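S-adenosylmethionine-dependent methyltransferase (Clostridium acetobutylicum, PDB 1Y8C) probably transfers a methyl group from S-adenosylmethionine to an acceptor substrate, using a Rossmann-like methyltransferase domain. Local coordinates at residues Asp156-Asp161 with Phe165-Asn170; Lys12-Asp17 with Ile181-Arg186. All coordinates share one frame; numbering follows the deposited sequence.

Interaction 1. Residues Asp156-Asp161 with Phe165-Asn170; sequences DFNYDD and FYYWEN
Tyr166 and Tyr159 meet through contrasting torsions: Tyr166 sets its CG between its own backbone N and carbonyl carbon (chi1 81°), which swings the ring across to the neighbouring strand, whereas Tyr159 holds CG opposite its N, which carries its ring away from the hairpin partner and places CB over one face of the Tyr166 ring. The setting is a beta hairpin, strands 157-161 and 164-173, at the margin of a four-stranded antiparallel sheet. Tyr159 CB lies 3.4 Å from the Tyr166 ring centroid, close to the ring normal, a CH-pi contact. The two rings are nearly parallel yet slid so far apart, with centroids 5.1 Å from each other, that they barely overlap. Beyond them, Tyr166 OH reaches the edge of the Phe157 ring, 3.8 Å from CD2. Leu13 and Ile14 of helix 3-15 and the Phe183 ring also touch Tyr166, the one buried side chain among those that touch here.

Phe157 pairs with Trp168 and Tyr159 with Tyr166 as hydrogen-bonded pairs, each joined by two backbone bonds. The straightest runs from Trp168 N to Phe157 O, 2.8 Å long and 178° at the hydrogen.

Asn158, Asp160, Phe165 and Tyr167 occupy the other face. There the Asn158 amide lies within 7° of parallel to the Tyr167 ring, its OD1 3.5 Å from Tyr167 CD1. Phe165 receives the Asp160 carboxylate group at its edge, CG lying in the ring plane, while Tyr159 O sits above one face of the same ring, offset toward the rim and 3.5 Å from Phe165 CD1.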
ATOM      1  N   ASP A 156     -21.240  10.833  -1.698  1.00 71.36           N
ATOM      2  CA  ASP A 156     -20.799  11.626  -0.556  1.00 69.36           C
ATOM      3  C   ASP A 156     -21.347  10.922   0.700  1.00 67.33           C
ATOM      4  O   ASP A 156     -22.456  10.394   0.682  1.00 68.27           O
ATOM      5  CB  ASP A 156     -21.318  13.073  -0.691  1.00 72.46           C
ATOM      6  CG  ASP A 156     -22.840  13.182  -0.596  1.00 75.21           C
ATOM      7  OD1 ASP A 156     -23.560  12.345  -1.208  1.00 75.74           O
ATOM      8  OD2 ASP A 156     -23.310  14.132   0.083  1.00 75.99           O
ATOM      9  N   PHE A 157     -20.576  10.902   1.784  1.00 64.31           N
ATOM     10  CA  PHE A 157     -21.009  10.215   2.997  1.00 62.52           C
ATOM     11  C   PHE A 157     -20.566  10.915   4.282  1.00 62.31           C
ATOM     12  O   PHE A 157     -19.463  11.469   4.356  1.00 62.30           O
ATOM     13  CB  PHE A 157     -20.458   8.781   2.975  1.00 61.24           C
ATOM     14  CG  PHE A 157     -20.893   7.925   4.133  1.00 59.79           C
ATOM     15  CD1 PHE A 157     -22.210   7.500   4.245  1.00 60.01           C
ATOM     16  CD2 PHE A 157     -19.981   7.545   5.118  1.00 60.05           C
ATOM     17  CE1 PHE A 157     -22.615   6.705   5.316  1.00 59.55           C
ATOM     18  CE2 PHE A 157     -20.373   6.748   6.197  1.00 58.02           C
ATOM     19  CZ  PHE A 157     -21.690   6.331   6.298  1.00 59.58           C
ATOM     20  N   ASN A 158     -21.431  10.878   5.296  1.00 60.79           N
ATOM     21  CA  ASN A 158     -21.144  11.487   6.598  1.00 59.56           C
ATOM     22  C   ASN A 158     -21.071  10.400   7.665  1.00 60.97           C
ATOM     23  O   ASN A 158     -21.907   9.499   7.701  1.00 62.79           O
ATOM     24  CB  ASN A 158     -22.245  12.484   6.969  1.00 57.80           C
ATOM     25  CG  ASN A 158     -22.111  13.800   6.237  1.00 55.41           C
ATOM     26  OD1 ASN A 158     -21.344  14.680   6.641  1.00 55.23           O
ATOM     27  ND2 ASN A 158     -22.846  13.938   5.147  1.00 52.46           N
ATOM     28  N   TYR A 159     -20.067  10.498   8.530  1.00 61.12           N
ATOM     29  CA  TYR A 159     -19.849   9.537   9.606  1.00 62.59           C
ATOM     30  C   TYR A 159     -19.768  10.323  10.894  1.00 64.56           C
ATOM     31  O   TYR A 159     -19.167  11.391  10.920  1.00 63.69           O
ATOM     32  CB  TYR A 159     -18.529   8.797   9.395  1.00 61.95           C
ATOM     33  CG  TYR A 159     -18.170   7.796  10.473  1.00 61.43           C
ATOM     34  CD1 TYR A 159     -18.605   6.474  10.393  1.00 61.35           C
ATOM     35  CD2 TYR A 159     -17.385   8.172  11.575  1.00 62.48           C
ATOM     36  CE1 TYR A 159     -18.271   5.541  11.381  1.00 62.40           C
ATOM     37  CE2 TYR A 159     -17.041   7.252  12.571  1.00 61.94           C
ATOM     38  CZ  TYR A 159     -17.491   5.936  12.466  1.00 63.39           C
ATOM     39  OH  TYR A 159     -17.177   5.018  13.443  1.00 64.97           O
ATOM     40  N   ASP A 160     -20.351   9.798  11.968  1.00 68.54           N
ATOM     41  CA  ASP A 160     -20.321  10.511  13.235  1.00 72.93           C
ATOM     42  C   ASP A 160     -20.281   9.648  14.487  1.00 75.73           C
ATOM     43  O   ASP A 160     -21.310   9.467  15.132  1.00 76.97           O
ATOM     44  CB  ASP A 160     -21.530  11.450  13.327  1.00 75.27           C
ATOM     45  CG  ASP A 160     -21.487  12.356  14.559  1.00 79.18           C
ATOM     46  OD1 ASP A 160     -22.516  13.020  14.839  1.00 80.28           O
ATOM     47  OD2 ASP A 160     -20.427  12.418  15.235  1.00 79.66           O
ATOM     48  N   ASP A 161     -19.122   9.100  14.841  1.00 79.27           N
ATOM     49  CA  ASP A 161     -19.048   8.330  16.082  1.00 83.85           C
ATOM     50  C   ASP A 161     -18.618   9.418  17.065  1.00 86.59           C
ATOM     51  O   ASP A 161     -17.899  10.336  16.682  1.00 88.22           O
ATOM     52  CB  ASP A 161     -18.012   7.208  15.994  1.00 85.87           C
ATOM     53  CG  ASP A 161     -16.759   7.511  16.774  1.00 88.98           C
ATOM     54  OD1 ASP A 161     -15.687   7.631  16.137  1.00 90.46           O
ATOM     55  OD2 ASP A 161     -16.844   7.629  18.020  1.00 89.75           O
ATOM     56  N   PHE A 165     -15.434  12.500  13.597  1.00 65.06           N
ATOM     57  CA  PHE A 165     -16.467  12.949  12.669  1.00 62.01           C
ATOM     58  C   PHE A 165     -15.807  13.218  11.310  1.00 59.97           C
ATOM     59  O   PHE A 165     -14.741  13.836  11.252  1.00 59.54           O
ATOM     60  CB  PHE A 165     -17.111  14.239  13.182  1.00 60.40           C
ATOM     61  CG  PHE A 165     -18.150  14.790  12.261  1.00 59.92           C
ATOM     62  CD1 PHE A 165     -19.494  14.493  12.449  1.00 60.24           C
ATOM     63  CD2 PHE A 165     -17.776  15.528  11.138  1.00 59.67           C
ATOM     64  CE1 PHE A 165     -20.453  14.914  11.525  1.00 61.31           C
ATOM     65  CE2 PHE A 165     -18.716  15.953  10.210  1.00 58.95           C
ATOM     66  CZ  PHE A 165     -20.060  15.644  10.401  1.00 61.80           C
ATOM     67  N   TYR A 166     -16.434  12.769  10.224  1.00 56.36           N
ATOM     68  CA  TYR A 166     -15.863  12.999   8.906  1.00 54.85           C
ATOM     69  C   TYR A 166     -16.882  13.063   7.774  1.00 55.13           C
ATOM     70  O   TYR A 166     -17.908  12.391   7.813  1.00 55.38           O
ATOM     71  CB  TYR A 166     -14.788  11.935   8.591  1.00 54.74           C
ATOM     72  CG  TYR A 166     -15.281  10.587   8.087  1.00 53.79           C
ATOM     73  CD1 TYR A 166     -15.916  10.475   6.848  1.00 53.11           C
ATOM     74  CD2 TYR A 166     -15.073   9.414   8.830  1.00 52.07           C
ATOM     75  CE1 TYR A 166     -16.333   9.240   6.352  1.00 53.44           C
ATOM     76  CE2 TYR A 166     -15.489   8.164   8.343  1.00 51.16           C
ATOM     77  CZ  TYR A 166     -16.121   8.086   7.096  1.00 53.50           C
ATOM     78  OH  TYR A 166     -16.543   6.872   6.572  1.00 52.27           O
ATOM     79  N   TYR A 167     -16.597  13.898   6.778  1.00 54.37           N
ATOM     80  CA  TYR A 167     -17.448  14.039   5.608  1.00 54.72           C
ATOM     81  C   TYR A 167     -16.562  13.643   4.438  1.00 55.74           C
ATOM     82  O   TYR A 167     -15.503  14.236   4.217  1.00 56.52           O
ATOM     83  CB  TYR A 167     -17.927  15.478   5.454  1.00 54.95           C
ATOM     84  CG  TYR A 167     -18.623  15.747   4.147  1.00 55.85           C
ATOM     85  CD1 TYR A 167     -19.587  14.872   3.653  1.00 58.30           C
ATOM     86  CD2 TYR A 167     -18.337  16.888   3.411  1.00 57.22           C
ATOM     87  CE1 TYR A 167     -20.253  15.129   2.458  1.00 58.51           C
ATOM     88  CE2 TYR A 167     -18.995  17.151   2.214  1.00 60.47           C
ATOM     89  CZ  TYR A 167     -19.952  16.267   1.743  1.00 61.05           C
ATOM     90  OH  TYR A 167     -20.602  16.535   0.557  1.00 66.00           O
ATOM     91  N   TRP A 168     -16.995  12.637   3.693  1.00 56.19           N
ATOM     92  CA  TRP A 168     -16.215  12.120   2.571  1.00 55.64           C
ATOM     93  C   TRP A 168     -16.965  12.275   1.247  1.00 55.31           C
ATOM     94  O   TRP A 168     -18.039  11.722   1.076  1.00 56.18           O
ATOM     95  CB  TRP A 168     -15.889  10.645   2.877  1.00 54.61           C
ATOM     96  CG  TRP A 168     -15.219   9.857   1.786  1.00 55.51           C
ATOM     97  CD1 TRP A 168     -14.820  10.318   0.562  1.00 54.94           C
ATOM     98  CD2 TRP A 168     -14.902   8.458   1.809  1.00 54.17           C
ATOM     99  NE1 TRP A 168     -14.279   9.301  -0.174  1.00 54.99           N
ATOM    100  CE2 TRP A 168     -14.308   8.152   0.564  1.00 56.13           C
ATOM    101  CE3 TRP A 168     -15.048   7.444   2.761  1.00 56.30           C
ATOM    102  CZ2 TRP A 168     -13.873   6.851   0.239  1.00 56.80           C
ATOM    103  CZ3 TRP A 168     -14.614   6.148   2.437  1.00 55.84           C
ATOM    104  CH2 TRP A 168     -14.030   5.870   1.190  1.00 57.07           C
ATOM    105  N   GLU A 169     -16.404  13.040   0.320  1.00 55.30           N
ATOM    106  CA  GLU A 169     -17.046  13.230  -0.976  1.00 57.49           C
ATOM    107  C   GLU A 169     -16.216  12.576  -2.090  1.00 57.70           C
ATOM    108  O   GLU A 169     -15.015  12.815  -2.205  1.00 56.69           O
ATOM    109  CB  GLU A 169     -17.215  14.721  -1.282  1.00 61.64           C
ATOM    110  CG  GLU A 169     -18.500  15.048  -2.031  1.00 65.88           C
ATOM    111  CD  GLU A 169     -18.372  16.249  -2.957  1.00 67.73           C
ATOM    112  OE1 GLU A 169     -17.928  17.319  -2.494  1.00 68.39           O
ATOM    113  OE2 GLU A 169     -18.725  16.117  -4.148  1.00 68.55           O
ATOM    114  N   ASN A 170     -16.864  11.746  -2.899  1.00 56.92           N
ATOM    115  CA  ASN A 170     -16.192  11.063  -3.988  1.00 58.13           C
ATOM    116  C   ASN A 170     -16.592  11.629  -5.330  1.00 59.04           C
ATOM    117  O   ASN A 170     -17.765  11.885  -5.584  1.00 60.29           O
ATOM    118  CB  ASN A 170     -16.513   9.566  -3.964  1.00 56.49           C
ATOM    119  CG  ASN A 170     -15.629   8.791  -2.999  1.00 57.69           C
ATOM    120  OD1 ASN A 170     -16.108   7.924  -2.264  1.00 59.40           O
ATOM    121  ND2 ASN A 170     -14.334   9.084  -3.009  1.00 53.60           N
TER

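Interaction 2. Residues Lys12-Asp17 with Ile181-Arg186; sequences KLIRAD and ISFFVR
Ile14 meets Phe183 and Ile181 through the outer end of its longer branch, a small case of how one branched side chain can link a helix to two residues of a strand. CG1 of Ile14 stands opposite the carbonyl carbon (chi1 -48°), and a second bend at chi2 (-54°) turns the chain rather than extending it. CD1 therefore arrives at the edge of the Phe183 ring, 3.5 Å from CZ, with CG1 also in the ring plane and 3.7 Å from the same carbon. The aromatic is met at its rim, and its CZ is the atom that takes both contacts. Phe183 likewise holds CG opposite its carbonyl carbon, and its CZ points at Ile14 from the opposite direction.

Ile181 is shaped differently. Its CG1 has the same first torsion, but chi2 is extended (-180°), which sends CD1 straight out to meet Ile14 tip to tip, the two CD1 atoms 4.0 Å apart. Ile14 CG2, the shorter branch, comes almost as near, 4.1 Å from Ile181 CD1. Both branches of Ile14 are thus engaged by the strand.

In the fold this is helix-on-sheet packing: the C-terminal end of helix 3-15 lies against strand 176-186, an inner strand of the four-stranded antiparallel sheet that stands apart from the seven-stranded mixed sheet.

Around this apolar meeting point the Phe183 ring has two further aromatic neighbours, an edge-to-face partner in Phe6 and an inclined one in Tyr166. Trp168 touches both Ile14 and Ile181, bringing the neighbouring strand 164-173 into the same packing layer beneath the helix end.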
ATOM      1  N   LYS A  12      -9.049   2.156   9.377  1.00 63.76           N
ATOM      2  CA  LYS A  12     -10.200   1.469   9.956  1.00 65.31           C
ATOM      3  C   LYS A  12     -11.539   1.997   9.434  1.00 64.14           C
ATOM      4  O   LYS A  12     -12.490   1.238   9.293  1.00 64.98           O
ATOM      5  CB  LYS A  12     -10.176   1.582  11.483  1.00 67.52           C
ATOM      6  CG  LYS A  12     -11.461   1.112  12.155  1.00 71.77           C
ATOM      7  CD  LYS A  12     -11.463   1.422  13.652  1.00 77.16           C
ATOM      8  CE  LYS A  12     -12.806   1.058  14.312  1.00 80.20           C
ATOM      9  NZ  LYS A  12     -13.117  -0.418  14.245  1.00 83.11           N
ATOM     10  N   LEU A  13     -11.609   3.289   9.138  1.00 60.82           N
ATOM     11  CA  LEU A  13     -12.854   3.857   8.665  1.00 59.69           C
ATOM     12  C   LEU A  13     -12.946   4.008   7.149  1.00 59.42           C
ATOM     13  O   LEU A  13     -13.949   3.623   6.542  1.00 60.11           O
ATOM     14  CB  LEU A  13     -13.102   5.205   9.349  1.00 58.21           C
ATOM     15  CG  LEU A  13     -13.102   5.190  10.887  1.00 57.63           C
ATOM     16  CD1 LEU A  13     -13.341   6.599  11.410  1.00 56.69           C
ATOM     17  CD2 LEU A  13     -14.167   4.244  11.417  1.00 52.59           C
ATOM     18  N   ILE A  14     -11.910   4.547   6.521  1.00 57.98           N
ATOM     19  CA  ILE A  14     -11.954   4.740   5.079  1.00 56.59           C
ATOM     20  C   ILE A  14     -11.688   3.454   4.299  1.00 56.71           C
ATOM     21  O   ILE A  14     -12.485   3.072   3.439  1.00 56.13           O
ATOM     22  CB  ILE A  14     -10.956   5.829   4.638  1.00 55.51           C
ATOM     23  CG1 ILE A  14     -11.107   7.069   5.529  1.00 54.97           C
ATOM     24  CG2 ILE A  14     -11.202   6.194   3.194  1.00 54.32           C
ATOM     25  CD1 ILE A  14     -12.522   7.621   5.613  1.00 55.38           C
ATOM     26  N   ARG A  15     -10.574   2.788   4.598  1.00 57.26           N
ATOM     27  CA  ARG A  15     -10.225   1.532   3.923  1.00 58.72           C
ATOM     28  C   ARG A  15     -11.222   0.429   4.313  1.00 59.92           C
ATOM     29  O   ARG A  15     -11.790  -0.237   3.446  1.00 60.88           O
ATOM     30  CB  ARG A  15      -8.787   1.122   4.284  1.00 57.37           C
ATOM     31  CG  ARG A  15      -7.734   2.151   3.875  1.00 56.60           C
ATOM     32  CD  ARG A  15      -6.528   1.496   3.213  1.00 55.87           C
ATOM     33  NE  ARG A  15      -5.983   2.316   2.132  1.00 56.57           N
ATOM     34  CZ  ARG A  15      -5.278   3.433   2.303  1.00 55.25           C
ATOM     35  NH1 ARG A  15      -5.017   3.878   3.522  1.00 54.45           N
ATOM     36  NH2 ARG A  15      -4.840   4.111   1.254  1.00 53.17           N
ATOM     37  N   ALA A  16     -11.417   0.249   5.619  1.00 59.75           N
ATOM     38  CA  ALA A  16     -12.358  -0.725   6.173  1.00 61.27           C
ATOM     39  C   ALA A  16     -12.059  -2.216   5.988  1.00 61.54           C
ATOM     40  O   ALA A  16     -12.642  -3.054   6.685  1.00 62.38           O
ATOM     41  CB  ALA A  16     -13.777  -0.422   5.661  1.00 60.67           C
ATOM     42  N   ASP A  17     -11.180  -2.567   5.060  1.00 60.71           N
ATOM     43  CA  ASP A  17     -10.880  -3.979   4.851  1.00 61.02           C
ATOM     44  C   ASP A  17      -9.399  -4.288   5.068  1.00 61.58           C
ATOM     45  O   ASP A  17      -8.816  -5.129   4.385  1.00 62.65           O
ATOM     46  CB  ASP A  17     -11.311  -4.399   3.438  1.00 59.83           C
ATOM     47  CG  ASP A  17     -10.449  -3.773   2.345  1.00 59.34           C
ATOM     48  OD1 ASP A  17     -10.080  -2.588   2.461  1.00 57.07           O
ATOM     49  OD2 ASP A  17     -10.157  -4.476   1.363  1.00 60.70           O
ATOM     50  N   ILE A 181     -11.770  14.415   1.826  1.00 54.13           N
ATOM     51  CA  ILE A 181     -12.242  14.031   3.144  1.00 53.71           C
ATOM     52  C   ILE A 181     -11.806  14.952   4.260  1.00 54.24           C
ATOM     53  O   ILE A 181     -10.619  15.176   4.460  1.00 53.84           O
ATOM     54  CB  ILE A 181     -11.765  12.622   3.531  1.00 53.30           C
ATOM     55  CG1 ILE A 181     -12.019  11.626   2.392  1.00 52.53           C
ATOM     56  CG2 ILE A 181     -12.479  12.187   4.781  1.00 51.64           C
ATOM     57  CD1 ILE A 181     -11.576  10.210   2.720  1.00 53.62           C
ATOM     58  N   SER A 182     -12.787  15.459   4.994  1.00 55.31           N
ATOM     59  CA  SER A 182     -12.546  16.333   6.126  1.00 55.18           C
ATOM     60  C   SER A 182     -12.815  15.552   7.413  1.00 57.16           C
ATOM     61  O   SER A 182     -13.939  15.084   7.653  1.00 57.46           O
ATOM     62  CB  SER A 182     -13.477  17.544   6.078  1.00 54.70           C
ATOM     63  OG  SER A 182     -13.183  18.374   4.957  1.00 57.75           O
ATOM     64  N   PHE A 183     -11.773  15.401   8.221  1.00 55.40           N
ATOM     65  CA  PHE A 183     -11.872  14.708   9.492  1.00 55.81           C
ATOM     66  C   PHE A 183     -11.886  15.710  10.610  1.00 55.37           C
ATOM     67  O   PHE A 183     -11.330  16.790  10.494  1.00 55.68           O
ATOM     68  CB  PHE A 183     -10.671  13.786   9.732  1.00 56.96           C
ATOM     69  CG  PHE A 183     -10.734  12.500   8.987  1.00 57.14           C
ATOM     70  CD1 PHE A 183     -10.129  12.373   7.739  1.00 57.33           C
ATOM     71  CD2 PHE A 183     -11.431  11.421   9.517  1.00 56.71           C
ATOM     72  CE1 PHE A 183     -10.218  11.187   7.027  1.00 57.05           C
ATOM     73  CE2 PHE A 183     -11.530  10.234   8.819  1.00 58.55           C
ATOM     74  CZ  PHE A 183     -10.922  10.111   7.564  1.00 58.79           C
ATOM     75  N   PHE A 184     -12.535  15.334  11.697  1.00 57.53           N
ATOM     76  CA  PHE A 184     -12.594  16.147  12.896  1.00 57.29           C
ATOM     77  C   PHE A 184     -12.409  15.118  13.988  1.00 58.86           C
ATOM     78  O   PHE A 184     -13.264  14.264  14.184  1.00 57.43           O
ATOM     79  CB  PHE A 184     -13.952  16.822  13.032  1.00 55.74           C
ATOM     80  CG  PHE A 184     -14.067  18.095  12.264  1.00 55.55           C
ATOM     81  CD1 PHE A 184     -14.728  18.131  11.043  1.00 53.87           C
ATOM     82  CD2 PHE A 184     -13.491  19.267  12.756  1.00 53.76           C
ATOM     83  CE1 PHE A 184     -14.811  19.321  10.318  1.00 51.87           C
ATOM     84  CE2 PHE A 184     -13.569  20.459  12.044  1.00 51.21           C
ATOM     85  CZ  PHE A 184     -14.227  20.491  10.822  1.00 52.25           C
ATOM     86  N   VAL A 185     -11.273  15.174  14.666  1.00 62.24           N
ATOM     87  CA  VAL A 185     -10.996  14.218  15.722  1.00 66.98           C
ATOM     88  C   VAL A 185     -11.089  14.857  17.094  1.00 70.35           C
ATOM     89  O   VAL A 185     -10.620  15.975  17.302  1.00 70.68           O
ATOM     90  CB  VAL A 185      -9.600  13.605  15.568  1.00 67.42           C
ATOM     91  CG1 VAL A 185      -9.382  12.542  16.635  1.00 68.70           C
ATOM     92  CG2 VAL A 185      -9.450  12.999  14.175  1.00 67.73           C
ATOM     93  N   ARG A 186     -11.703  14.140  18.030  1.00 75.07           N
ATOM     94  CA  ARG A 186     -11.859  14.628  19.399  1.00 78.92           C
ATOM     95  C   ARG A 186     -10.503  14.742  20.094  1.00 80.27           C
ATOM     96  O   ARG A 186      -9.643  13.876  19.945  1.00 79.35           O
ATOM     97  CB  ARG A 186     -12.749  13.669  20.196  1.00 82.06           C
ATOM     98  CG  ARG A 186     -14.106  14.230  20.597  1.00 85.10           C
ATOM     99  CD  ARG A 186     -13.972  15.283  21.686  1.00 88.21           C
ATOM    100  NE  ARG A 186     -13.362  14.753  22.906  1.00 91.38           N
ATOM    101  CZ  ARG A 186     -13.860  13.751  23.629  1.00 92.29           C
ATOM    102  NH1 ARG A 186     -14.987  13.152  23.260  1.00 91.06           N
ATOM    103  NH2 ARG A 186     -13.231  13.349  24.733  1.00 92.41           N
TER

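How the interactions relate
Both contacts involve the same four-stranded antiparallel sheet but sample different places in it. Interaction 1 joins the outermost strand to its neighbour near the surface, and backbone bonding sets its register; interaction 2 is buried and wholly apolar, pressing a helix end onto the next strand inward. Strands 164-173 and 176-186 link them directly: Phe165 O lies 2.7 Å from Phe184 N, a probable hydrogen bond. A side-chain bridge also runs between them, since Trp168 CH2 packs 3.5 Å from Ile14 CG2. The sheet face bearing Tyr166 and Trp168 is thus the one helix 3-15 covers, while the other face pairs Phe165 and Tyr167 with Asp160 and Asn158.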